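Local coordinates for heroin esterase (Rhodococcus sp., PDB 1LZL), which probably hydrolyses acetyl esters such as those of heroin, as a serine esterase of the alpha/beta hydrolase fold, at residues 185-190 with 253-258; 281-286 with 301-306; 207-212 with 260-265; 191-196 with 240-245. All blocks are in the same frame, centred on the assembly; numbering follows the deposited sequence.

Overall arrangement
Segment 185-190, the end of strand 183-187 and the loop after it, opens interaction 1 and pairs in parallel with 253-258 on strand 252-257. This closes a loop of 62 residues. Interaction 4 (191-196 with 240-245) is nested inside that loop and joins the loop after strand 183-187 to the loop before strand 252-257. Interaction 3 (207-212 with 260-265) crosses both: it opens within their loops and closes after them, where helix 263-275 begins. Glu265 and Arg211 of interaction 3 reach back to Leu191 and Leu195 of interaction 4. Interaction 2 (281-286 with 301-306) follows in series. It ties edge strand 280-285, the neighbour of strand 252-257, to the C-terminal helix 299-315.

Interaction 1 (185-190 with 253-258); sequences FLEIPE and YLSTME
Two neighbouring parallel strands of the alpha/beta hydrolase sheet, 183-187 and 252-257, meet here in register. Phe185 and Tyr253 lie side by side on one face and point the same way. Both have CG anti to the backbone N (chi1 -179° and 176°). Their rings are hardly tilted against each other, but they are displaced and overlap little. The closest touch is Phe185 CE2 to Tyr253 CD1, at 3.3 Å. Helix 299-315 covers this face, and its Glu307 takes a hydrogen bond with Tyr253 OH. An alanine in place of Phe185 would remove this ring and would probably loosen the packing of Tyr253 and of the helix over it. Leu186 and Leu254 cross obliquely on the other face, Leu186 CB to Leu254 CG at 4.0 Å. Pro189 CG also meets Leu254 CG, at 4.0 Å. The backbone bonds from Leu186 N to Tyr253 O (2.8 Å) and from Ser255 N to Leu186 O (3.1 Å) run nearly along the C=O axes. In a third, Ile188 N stands above the carbonyl plane of Ser255 O. The Ile188 side chain touches Asp260 and His290, members of a probable catalytic triad. Ile188 CG2 presses on Met257 CG at 3.5 Å, a close carbon-carbon contact. A water bridges Glu187 and Ser255: it donates to Glu187 OE2 at 3.2 Å and lies 2.8 Å from Ser255 OG.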
# COMPACT_ATOMS: atom_id res chain seq x y z
N PHE A 185 0.37 -6.34 -5.47
CA PHE A 185 -0.78 -6.42 -4.57
C PHE A 185 -1.15 -5.00 -4.13
O PHE A 185 -0.35 -4.38 -3.38
CB PHE A 185 -0.43 -7.32 -3.38
CG PHE A 185 -1.57 -7.48 -2.40
CD1 PHE A 185 -1.82 -6.57 -1.37
CD2 PHE A 185 -2.44 -8.55 -2.55
CE1 PHE A 185 -2.90 -6.74 -0.54
CE2 PHE A 185 -3.51 -8.72 -1.70
CZ PHE A 185 -3.77 -7.81 -0.69
N LEU A 186 -2.30 -4.54 -4.57
CA LEU A 186 -2.70 -3.16 -4.35
C LEU A 186 -3.96 -3.08 -3.52
O LEU A 186 -5.06 -3.42 -4.04
CB LEU A 186 -2.89 -2.46 -5.73
CG LEU A 186 -1.67 -2.53 -6.66
CD1 LEU A 186 -1.97 -1.79 -7.96
CD2 LEU A 186 -0.40 -1.97 -6.01
N GLU A 187 -3.87 -2.66 -2.27
CA GLU A 187 -5.07 -2.61 -1.44
C GLU A 187 -5.53 -1.18 -1.30
O GLU A 187 -4.71 -0.35 -0.84
CB GLU A 187 -4.71 -3.25 -0.08
CG GLU A 187 -5.77 -3.31 0.97
CD GLU A 187 -5.37 -4.19 2.17
OE1 GLU A 187 -4.17 -4.39 2.42
OE2 GLU A 187 -6.35 -4.65 2.83
N ILE A 188 -6.78 -0.90 -1.64
CA ILE A 188 -7.35 0.46 -1.60
C ILE A 188 -6.33 1.51 -2.06
O ILE A 188 -6.05 2.50 -1.42
CB ILE A 188 -7.98 0.78 -0.24
CG1 ILE A 188 -7.04 0.73 1.00
CG2 ILE A 188 -9.17 -0.13 -0.02
CD1 ILE A 188 -7.69 1.06 2.34
N PRO A 189 -5.71 1.29 -3.25
CA PRO A 189 -4.58 2.16 -3.60
C PRO A 189 -4.94 3.60 -3.92
O PRO A 189 -6.03 3.86 -4.47
CB PRO A 189 -4.05 1.48 -4.90
CG PRO A 189 -5.25 0.80 -5.49
CD PRO A 189 -5.99 0.26 -4.27
N GLU A 190 -4.04 4.55 -3.65
CA GLU A 190 -4.11 5.97 -3.95
C GLU A 190 -3.25 6.21 -5.18
O GLU A 190 -2.01 6.20 -5.09
CB GLU A 190 -3.63 6.76 -2.74
CG GLU A 190 -3.68 8.28 -2.91
CD GLU A 190 -3.25 9.02 -1.67
OE1 GLU A 190 -2.83 8.42 -0.68
OE2 GLU A 190 -3.35 10.28 -1.75
N TYR A 253 -3.42 -8.09 -7.88
CA TYR A 253 -4.62 -8.14 -7.07
C TYR A 253 -4.92 -6.68 -6.72
O TYR A 253 -3.99 -5.99 -6.27
CB TYR A 253 -4.43 -8.96 -5.79
CG TYR A 253 -5.65 -8.94 -4.88
CD1 TYR A 253 -5.83 -7.97 -3.90
CD2 TYR A 253 -6.66 -9.89 -5.06
CE1 TYR A 253 -6.95 -7.94 -3.10
CE2 TYR A 253 -7.81 -9.91 -4.24
CZ TYR A 253 -7.93 -8.92 -3.28
OH TYR A 253 -9.02 -8.85 -2.44
N LEU A 254 -6.15 -6.22 -6.87
CA LEU A 254 -6.50 -4.83 -6.48
C LEU A 254 -7.84 -4.85 -5.77
O LEU A 254 -8.82 -5.38 -6.33
CB LEU A 254 -6.55 -3.93 -7.73
CG LEU A 254 -6.48 -2.43 -7.45
CD1 LEU A 254 -5.93 -1.67 -8.64
CD2 LEU A 254 -7.87 -1.86 -7.10
N SER A 255 -7.92 -4.35 -4.55
CA SER A 255 -9.19 -4.25 -3.84
C SER A 255 -9.56 -2.79 -3.63
O SER A 255 -8.73 -1.89 -3.44
CB SER A 255 -9.13 -4.98 -2.48
OG SER A 255 -8.10 -4.38 -1.68
N THR A 256 -10.87 -2.53 -3.64
CA THR A 256 -11.45 -1.21 -3.35
C THR A 256 -12.61 -1.40 -2.40
O THR A 256 -13.17 -2.49 -2.17
CB THR A 256 -11.92 -0.52 -4.66
OG1 THR A 256 -12.90 -1.36 -5.30
CG2 THR A 256 -10.77 -0.31 -5.63
N MET A 257 -13.02 -0.29 -1.76
CA MET A 257 -14.10 -0.25 -0.79
C MET A 257 -15.20 0.66 -1.30
O MET A 257 -14.94 1.61 -2.01
CB MET A 257 -13.58 0.23 0.56
CG MET A 257 -12.41 -0.58 1.08
SD MET A 257 -12.83 -2.26 1.55
CE MET A 257 -11.50 -3.21 0.85
N GLU A 258 -16.44 0.34 -0.90
CA GLU A 258 -17.58 1.04 -1.48
C GLU A 258 -17.59 2.56 -1.24
O GLU A 258 -17.84 3.33 -2.16
CB GLU A 258 -18.85 0.41 -0.90
CG GLU A 258 -20.09 1.07 -1.52
CD GLU A 258 -21.42 0.47 -1.13
OE1 GLU A 258 -21.48 -0.76 -0.95
OE2 GLU A 258 -22.41 1.27 -1.04
O HOH W 1 -8.65 -5.57 0.82

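Interaction 2 (281-286 with 301-306); sequences ELHSFP and SERGAA. Unlike the reference sequence in segment 301-306: Ser301 (reference Arg).
Phe285 turns its ring toward helix 299-315, with CG anti to the carbonyl carbon and beside the backbone N (chi1 -78°). Phe285 CZ at the tip of the ring reaches Gly304 CA at 3.7 Å, and Phe285 CE2 lies 3.8 Å from the same Gly304 CA. Phe285 is the buried residue here. His283, two residues earlier on the same side of the strand, takes a different first torsion. Its CG is anti to the backbone N (chi1 -160°), and its ring lies against Phe285. Each ring lies over a face of the other, displaced toward the rim, with Phe285 CZ above the imidazole and His283 CG above the phenyl ring. His283 ND1 is hydrogen-bonded to Glu307 of the helix. The strand is the edge strand of the alpha/beta hydrolase sheet. The helix packs against it nearly antiparallel, at 166°, with the segment axes 10.7 Å apart. Arg303 is the outer element. Its chain starts with CG beside the backbone N and bends at chi3, which folds the guanidinium back over the strand end. One face of that group lies over Phe285 CD2. Arg303 NH1 approaches the edge of the imidazole, 4.1 Å from His283 CE1, with the two planes strongly inclined. Pro286 and Arg303 meet tip to tip. Here Pro286 CD comes to the guanidinium edge, 3.8 Å from Arg303 NH2.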
# COMPACT_ATOMS: atom_id res chain seq x y z
N GLU A 281 -6.99 -9.75 -10.51
CA GLU A 281 -8.14 -9.98 -9.65
C GLU A 281 -8.53 -8.61 -9.10
O GLU A 281 -7.70 -7.94 -8.48
CB GLU A 281 -7.81 -10.90 -8.47
CG GLU A 281 -9.02 -11.15 -7.59
CD GLU A 281 -8.90 -12.34 -6.67
OE1 GLU A 281 -7.79 -12.97 -6.57
OE2 GLU A 281 -9.88 -12.67 -6.03
N LEU A 282 -9.76 -8.22 -9.38
CA LEU A 282 -10.31 -6.95 -8.91
C LEU A 282 -11.46 -7.25 -7.95
O LEU A 282 -12.33 -8.06 -8.31
CB LEU A 282 -10.83 -6.09 -10.08
CG LEU A 282 -11.70 -4.88 -9.66
CD1 LEU A 282 -10.91 -3.88 -8.81
CD2 LEU A 282 -12.23 -4.23 -10.94
N HIS A 283 -11.48 -6.70 -6.75
CA HIS A 283 -12.59 -6.93 -5.85
C HIS A 283 -12.97 -5.63 -5.15
O HIS A 283 -12.16 -5.10 -4.37
CB HIS A 283 -12.18 -8.00 -4.84
CG HIS A 283 -13.37 -8.65 -4.19
ND1 HIS A 283 -13.22 -9.81 -3.45
CD2 HIS A 283 -14.67 -8.33 -4.16
CE1 HIS A 283 -14.41 -10.16 -3.00
NE2 HIS A 283 -15.34 -9.29 -3.41
N SER A 284 -14.16 -5.12 -5.48
CA SER A 284 -14.73 -3.98 -4.73
C SER A 284 -15.70 -4.57 -3.73
O SER A 284 -16.69 -5.25 -4.08
CB SER A 284 -15.41 -3.02 -5.68
OG SER A 284 -15.61 -1.71 -5.12
N PHE A 285 -15.45 -4.33 -2.44
CA PHE A 285 -16.20 -5.00 -1.38
C PHE A 285 -17.41 -4.14 -1.02
O PHE A 285 -17.30 -2.88 -1.05
CB PHE A 285 -15.30 -5.16 -0.14
CG PHE A 285 -14.31 -6.31 -0.26
CD1 PHE A 285 -13.08 -6.08 -0.88
CD2 PHE A 285 -14.61 -7.59 0.19
CE1 PHE A 285 -12.16 -7.10 -1.07
CE2 PHE A 285 -13.69 -8.63 0.02
CZ PHE A 285 -12.49 -8.37 -0.61
N PRO A 286 -18.56 -4.74 -0.75
CA PRO A 286 -19.78 -3.97 -0.49
C PRO A 286 -19.85 -3.48 0.95
O PRO A 286 -19.41 -4.17 1.88
CB PRO A 286 -20.85 -5.04 -0.76
CG PRO A 286 -20.24 -6.31 -0.25
CD PRO A 286 -18.77 -6.21 -0.68
N SER A 301 -14.51 -7.86 6.53
CA SER A 301 -13.07 -7.71 6.75
C SER A 301 -12.39 -9.07 6.77
O SER A 301 -11.34 -9.27 6.12
CB SER A 301 -12.81 -6.94 8.05
OG SER A 301 -13.39 -5.64 7.98
N GLU A 302 -12.97 -10.04 7.47
CA GLU A 302 -12.37 -11.40 7.51
C GLU A 302 -12.31 -11.99 6.12
O GLU A 302 -11.27 -12.56 5.76
CB GLU A 302 -13.14 -12.32 8.50
CG GLU A 302 -12.98 -11.78 9.94
CD GLU A 302 -13.80 -12.59 10.91
OE1 GLU A 302 -14.61 -13.45 10.47
OE2 GLU A 302 -13.60 -12.38 12.13
N ARG A 303 -13.38 -11.86 5.33
CA ARG A 303 -13.35 -12.32 3.95
C ARG A 303 -12.24 -11.65 3.15
O ARG A 303 -11.53 -12.30 2.36
CB ARG A 303 -14.63 -11.97 3.21
CG ARG A 303 -15.87 -12.78 3.49
CD ARG A 303 -16.86 -12.60 2.38
NE ARG A 303 -17.61 -11.35 2.22
CZ ARG A 303 -17.70 -10.77 1.00
NH1 ARG A 303 -17.11 -11.26 -0.10
NH2 ARG A 303 -18.39 -9.65 0.79
N GLY A 304 -12.11 -10.33 3.31
CA GLY A 304 -11.05 -9.60 2.57
C GLY A 304 -9.66 -10.06 2.96
O GLY A 304 -8.77 -10.26 2.13
N ALA A 305 -9.46 -10.24 4.27
CA ALA A 305 -8.15 -10.71 4.76
C ALA A 305 -7.78 -12.10 4.29
O ALA A 305 -6.64 -12.39 3.91
CB ALA A 305 -8.13 -10.64 6.30
N ALA A 306 -8.77 -12.99 4.32
CA ALA A 306 -8.51 -14.36 3.82
C ALA A 306 -8.16 -14.35 2.36
O ALA A 306 -7.27 -15.05 1.88
CB ALA A 306 -9.72 -15.24 4.11

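Interaction 3 (207-212 with 260-265); sequences PLWHRP and DPLRDE
Trp209 has CG anti to the backbone N (chi1 -152°), and chi2 of -119° turns its five-membered ring toward 260-265. Leu262 has CG anti to the carbonyl carbon (chi1 -61°), which brings its branch to the same ring. The meeting point is Trp209 CD1, which lies 3.8 Å from Pro261 CG and 3.9 Å from Leu262 CG. The side chains of Pro261 and Trp209 cross at about a right angle. Proline also packs on the backbone, with Pro261 CD 3.4 Å from Trp209 O and Pro261 CG 3.5 Å from His210 N. A type I beta turn runs from Asp260 to Arg263. Asp260 OD1 caps it, accepting from Leu262 N at 2.9 Å in a nearly straight bond, met from above the carboxylate plane. The cap probably helps hold the carboxylate in place. Asp260 OD2 is hydrogen-bonded to His290 ND1, consistent with a Ser160-His290-Asp260 catalytic triad, and Trp209 also meets the His290 ring. The contact joins the start of helix 211-222, where His210 is the N-cap residue, to the turn between strand 252-257 and helix 263-275. Met200 of helix 198-202 packs on Pro261 and Leu262.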
# COMPACT_ATOMS: atom_id res chain seq x y z
N PRO A 207 -15.93 8.14 5.89
CA PRO A 207 -15.05 7.74 6.98
C PRO A 207 -13.58 7.66 6.54
O PRO A 207 -13.29 7.11 5.48
CB PRO A 207 -15.60 6.37 7.34
CG PRO A 207 -17.06 6.42 6.97
CD PRO A 207 -17.03 7.15 5.64
N LEU A 208 -12.72 8.23 7.39
CA LEU A 208 -11.27 8.21 7.35
C LEU A 208 -10.69 8.93 6.16
O LEU A 208 -9.78 9.79 6.30
CB LEU A 208 -10.78 6.76 7.43
CG LEU A 208 -11.13 6.08 8.77
CD1 LEU A 208 -10.43 4.73 8.80
CD2 LEU A 208 -10.76 7.01 9.90
N TRP A 209 -11.08 8.64 4.91
CA TRP A 209 -10.57 9.31 3.72
C TRP A 209 -11.75 9.96 3.01
O TRP A 209 -12.85 9.39 3.05
CB TRP A 209 -9.86 8.37 2.76
CG TRP A 209 -8.77 9.03 1.92
CD1 TRP A 209 -8.68 9.16 0.58
CD2 TRP A 209 -7.59 9.66 2.46
NE1 TRP A 209 -7.52 9.82 0.21
CE2 TRP A 209 -6.86 10.13 1.36
CE3 TRP A 209 -7.15 9.83 3.78
CZ2 TRP A 209 -5.63 10.80 1.52
CZ3 TRP A 209 -5.92 10.51 3.93
CH2 TRP A 209 -5.20 10.97 2.83
N HIS A 210 -11.45 11.06 2.36
CA HIS A 210 -12.48 11.93 1.79
C HIS A 210 -11.76 12.92 0.91
O HIS A 210 -10.51 13.06 0.96
CB HIS A 210 -13.33 12.58 2.87
CG HIS A 210 -12.56 13.23 3.99
ND1 HIS A 210 -12.70 12.85 5.31
CD2 HIS A 210 -11.61 14.21 3.93
CE1 HIS A 210 -11.87 13.60 6.02
NE2 HIS A 210 -11.23 14.42 5.21
N ARG A 211 -12.53 13.66 0.12
CA ARG A 211 -11.93 14.56 -0.83
C ARG A 211 -11.03 15.62 -0.15
O ARG A 211 -9.92 15.85 -0.64
CB ARG A 211 -13.03 15.19 -1.66
CG ARG A 211 -12.44 16.03 -2.81
CD ARG A 211 -13.59 16.71 -3.55
NE ARG A 211 -12.99 17.58 -4.57
CZ ARG A 211 -12.60 17.13 -5.75
NH1 ARG A 211 -12.73 15.86 -6.11
NH2 ARG A 211 -12.04 17.94 -6.64
N PRO A 212 -11.40 16.25 0.94
CA PRO A 212 -10.45 17.17 1.60
C PRO A 212 -9.13 16.53 1.95
O PRO A 212 -8.07 17.16 1.70
CB PRO A 212 -11.22 17.63 2.86
CG PRO A 212 -12.64 17.58 2.39
CD PRO A 212 -12.73 16.28 1.61
N ASP A 260 -15.17 4.53 -0.19
CA ASP A 260 -13.85 5.13 -0.29
C ASP A 260 -13.74 6.07 -1.46
O ASP A 260 -14.03 5.71 -2.65
CB ASP A 260 -12.85 3.98 -0.44
CG ASP A 260 -11.40 4.37 -0.41
OD1 ASP A 260 -11.07 5.58 -0.41
OD2 ASP A 260 -10.58 3.43 -0.34
N PRO A 261 -13.30 7.32 -1.33
CA PRO A 261 -13.11 8.19 -2.49
C PRO A 261 -12.12 7.58 -3.50
O PRO A 261 -12.18 7.91 -4.68
CB PRO A 261 -12.41 9.44 -1.91
CG PRO A 261 -12.29 9.22 -0.47
CD PRO A 261 -12.94 7.95 -0.04
N LEU A 262 -11.21 6.72 -3.10
CA LEU A 262 -10.24 6.08 -3.99
C LEU A 262 -10.87 4.96 -4.80
O LEU A 262 -10.18 4.36 -5.66
CB LEU A 262 -9.11 5.50 -3.14
CG LEU A 262 -8.32 6.52 -2.29
CD1 LEU A 262 -7.29 5.81 -1.43
CD2 LEU A 262 -7.66 7.53 -3.21
N ARG A 263 -12.12 4.61 -4.55
CA ARG A 263 -12.69 3.40 -5.19
C ARG A 263 -12.60 3.45 -6.69
O ARG A 263 -12.16 2.49 -7.36
CB ARG A 263 -14.17 3.32 -4.73
CG ARG A 263 -14.93 2.13 -5.32
CD ARG A 263 -16.44 2.43 -5.12
NE ARG A 263 -16.88 3.44 -6.05
CZ ARG A 263 -17.97 4.22 -5.86
NH1 ARG A 263 -18.69 4.10 -4.75
NH2 ARG A 263 -18.27 5.11 -6.80
N ASP A 264 -13.06 4.55 -7.31
CA ASP A 264 -13.16 4.52 -8.76
C ASP A 264 -11.77 4.49 -9.38
O ASP A 264 -11.63 3.77 -10.40
CB ASP A 264 -13.91 5.75 -9.30
CG ASP A 264 -15.38 5.77 -8.94
OD1 ASP A 264 -15.90 4.82 -8.32
OD2 ASP A 264 -16.02 6.79 -9.28
N GLU A 265 -10.76 5.19 -8.87
CA GLU A 265 -9.46 5.15 -9.56
C GLU A 265 -8.87 3.76 -9.44
O GLU A 265 -8.14 3.31 -10.31
CB GLU A 265 -8.55 6.25 -8.99
CG GLU A 265 -8.05 6.03 -7.57
CD GLU A 265 -7.68 7.37 -6.92
OE1 GLU A 265 -8.59 8.22 -6.85
OE2 GLU A 265 -6.51 7.55 -6.51

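Interaction 4 (191-196 with 240-245); sequences LDDRLE and PSRATD
Arg242 grips Asp193 side-on in a salt bridge that joins two loops of the alpha/beta hydrolase fold, one after strand 183-187 and one before strand 252-257. Arg242 NE meets Asp193 OD1 at 2.7 Å and Arg242 NH2 meets Asp193 OD2 at 2.9 Å. Both bonds use syn lone pairs, and the two flat groups are nearly coplanar. Asp193 has CG in the crowded position between backbone N and carbonyl carbon (chi1 60°), while the Arg242 chain is extended from CG to NE. Leu191 CD2 packs on Pro240 CB, and Ser241 N donates to Leu191 O at 3.1 Å, from above the carbonyl plane. Arg194 lies obliquely across Arg242. Its CD sits over one face of the Arg242 guanidinium, and Arg242 CG sits over the centre of the Arg194 guanidinium. The like charges, 4.4 Å apart between Arg194 NE and Arg242 NE, are probably offset by the carboxylates. Asp192 holds Arg194 in turn, Arg194 NE to Asp192 OD1 at 2.8 Å and Arg194 NH2 to Asp192 OD2 at 2.9 Å. Asp192 OD1 also accepts from Arg194 N, forming an Asx turn. Glu196 OE2 lies over the other guanidinium face, a long, charge-only contact. An alanine in place of Arg194 would probably cost Asp192 this side-on grip and Arg242 the chain packed over one face. Farther out, Tyr226 OH bonds to Asp193 OD2, and Glu265 OE2 takes the backbone N-H of Leu191 and Asp192.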
# COMPACT_ATOMS: atom_id res chain seq x y z
N LEU A 191 -3.91 6.40 -6.34
CA LEU A 191 -3.23 6.27 -7.65
C LEU A 191 -3.28 7.52 -8.53
O LEU A 191 -2.47 7.68 -9.43
CB LEU A 191 -3.86 5.13 -8.45
CG LEU A 191 -3.73 3.72 -7.86
CD1 LEU A 191 -4.71 2.77 -8.54
CD2 LEU A 191 -2.30 3.22 -7.96
N ASP A 192 -4.27 8.40 -8.28
CA ASP A 192 -4.54 9.48 -9.25
C ASP A 192 -4.68 10.82 -8.57
O ASP A 192 -5.59 10.97 -7.75
CB ASP A 192 -5.85 9.10 -9.98
CG ASP A 192 -6.10 9.93 -11.23
OD1 ASP A 192 -5.45 11.00 -11.32
OD2 ASP A 192 -6.92 9.55 -12.09
N ASP A 193 -3.79 11.77 -8.86
CA ASP A 193 -3.82 13.06 -8.17
C ASP A 193 -4.94 13.95 -8.71
O ASP A 193 -5.17 14.99 -8.10
CB ASP A 193 -2.48 13.79 -8.34
CG ASP A 193 -2.19 14.02 -9.80
OD1 ASP A 193 -2.08 13.07 -10.59
OD2 ASP A 193 -2.10 15.22 -10.15
N ARG A 194 -5.56 13.56 -9.80
CA ARG A 194 -6.45 14.52 -10.49
C ARG A 194 -7.78 14.63 -9.79
O ARG A 194 -8.49 15.64 -10.02
CB ARG A 194 -6.62 14.09 -11.94
CG ARG A 194 -5.33 14.27 -12.70
CD ARG A 194 -5.30 13.55 -14.01
NE ARG A 194 -5.46 12.11 -13.90
CZ ARG A 194 -5.42 11.25 -14.90
NH1 ARG A 194 -5.20 11.63 -16.16
NH2 ARG A 194 -5.58 9.96 -14.64
N LEU A 195 -8.22 13.70 -8.97
CA LEU A 195 -9.45 13.86 -8.16
C LEU A 195 -10.69 14.11 -9.02
O LEU A 195 -11.56 14.89 -8.62
CB LEU A 195 -9.26 14.91 -7.04
CG LEU A 195 -7.92 14.85 -6.29
CD1 LEU A 195 -7.89 15.84 -5.11
CD2 LEU A 195 -7.61 13.45 -5.80
N GLU A 196 -10.73 13.43 -10.17
CA GLU A 196 -11.85 13.69 -11.11
C GLU A 196 -12.83 12.56 -11.26
O GLU A 196 -13.85 12.71 -11.96
CB GLU A 196 -11.28 14.02 -12.50
CG GLU A 196 -10.44 12.96 -13.23
CD GLU A 196 -9.61 13.52 -14.37
OE1 GLU A 196 -9.62 14.76 -14.62
OE2 GLU A 196 -8.92 12.75 -15.08
N PRO A 240 0.35 6.69 -10.73
CA PRO A 240 0.28 5.62 -11.73
C PRO A 240 -0.93 5.70 -12.64
O PRO A 240 -0.84 5.22 -13.78
CB PRO A 240 0.27 4.36 -10.85
CG PRO A 240 1.13 4.78 -9.66
CD PRO A 240 0.68 6.18 -9.37
N SER A 241 -2.06 6.27 -12.20
CA SER A 241 -3.19 6.38 -13.12
C SER A 241 -2.84 7.19 -14.37
O SER A 241 -3.54 7.02 -15.38
CB SER A 241 -4.36 7.05 -12.39
OG SER A 241 -4.79 6.27 -11.28
N ARG A 242 -1.84 8.06 -14.29
CA ARG A 242 -1.42 8.82 -15.50
C ARG A 242 -0.63 7.98 -16.47
O ARG A 242 -0.39 8.42 -17.62
CB ARG A 242 -0.62 10.04 -15.04
CG ARG A 242 -1.50 11.08 -14.34
CD ARG A 242 -0.62 12.24 -13.92
NE ARG A 242 -1.29 13.32 -13.21
CZ ARG A 242 -1.53 14.53 -13.72
NH1 ARG A 242 -1.17 14.82 -14.98
NH2 ARG A 242 -2.12 15.46 -13.00
N ALA A 243 -0.21 6.78 -16.12
CA ALA A 243 0.52 6.01 -17.14
C ALA A 243 -0.37 5.53 -18.27
O ALA A 243 -1.47 5.08 -18.01
CB ALA A 243 1.09 4.76 -16.48
N THR A 244 0.11 5.57 -19.50
CA THR A 244 -0.66 5.13 -20.65
C THR A 244 -0.29 3.73 -21.12
O THR A 244 -1.07 3.07 -21.83
CB THR A 244 -0.47 6.12 -21.84
OG1 THR A 244 0.93 6.26 -22.10
CG2 THR A 244 -1.04 7.47 -21.45
N ASP A 245 0.88 3.21 -20.79
CA ASP A 245 1.24 1.86 -21.20
C ASP A 245 1.34 0.98 -19.95
O ASP A 245 2.29 1.09 -19.17
CB ASP A 245 2.55 1.84 -21.97
CG ASP A 245 3.10 0.43 -22.13
OD1 ASP A 245 2.29 -0.52 -22.27
OD2 ASP A 245 4.34 0.27 -22.10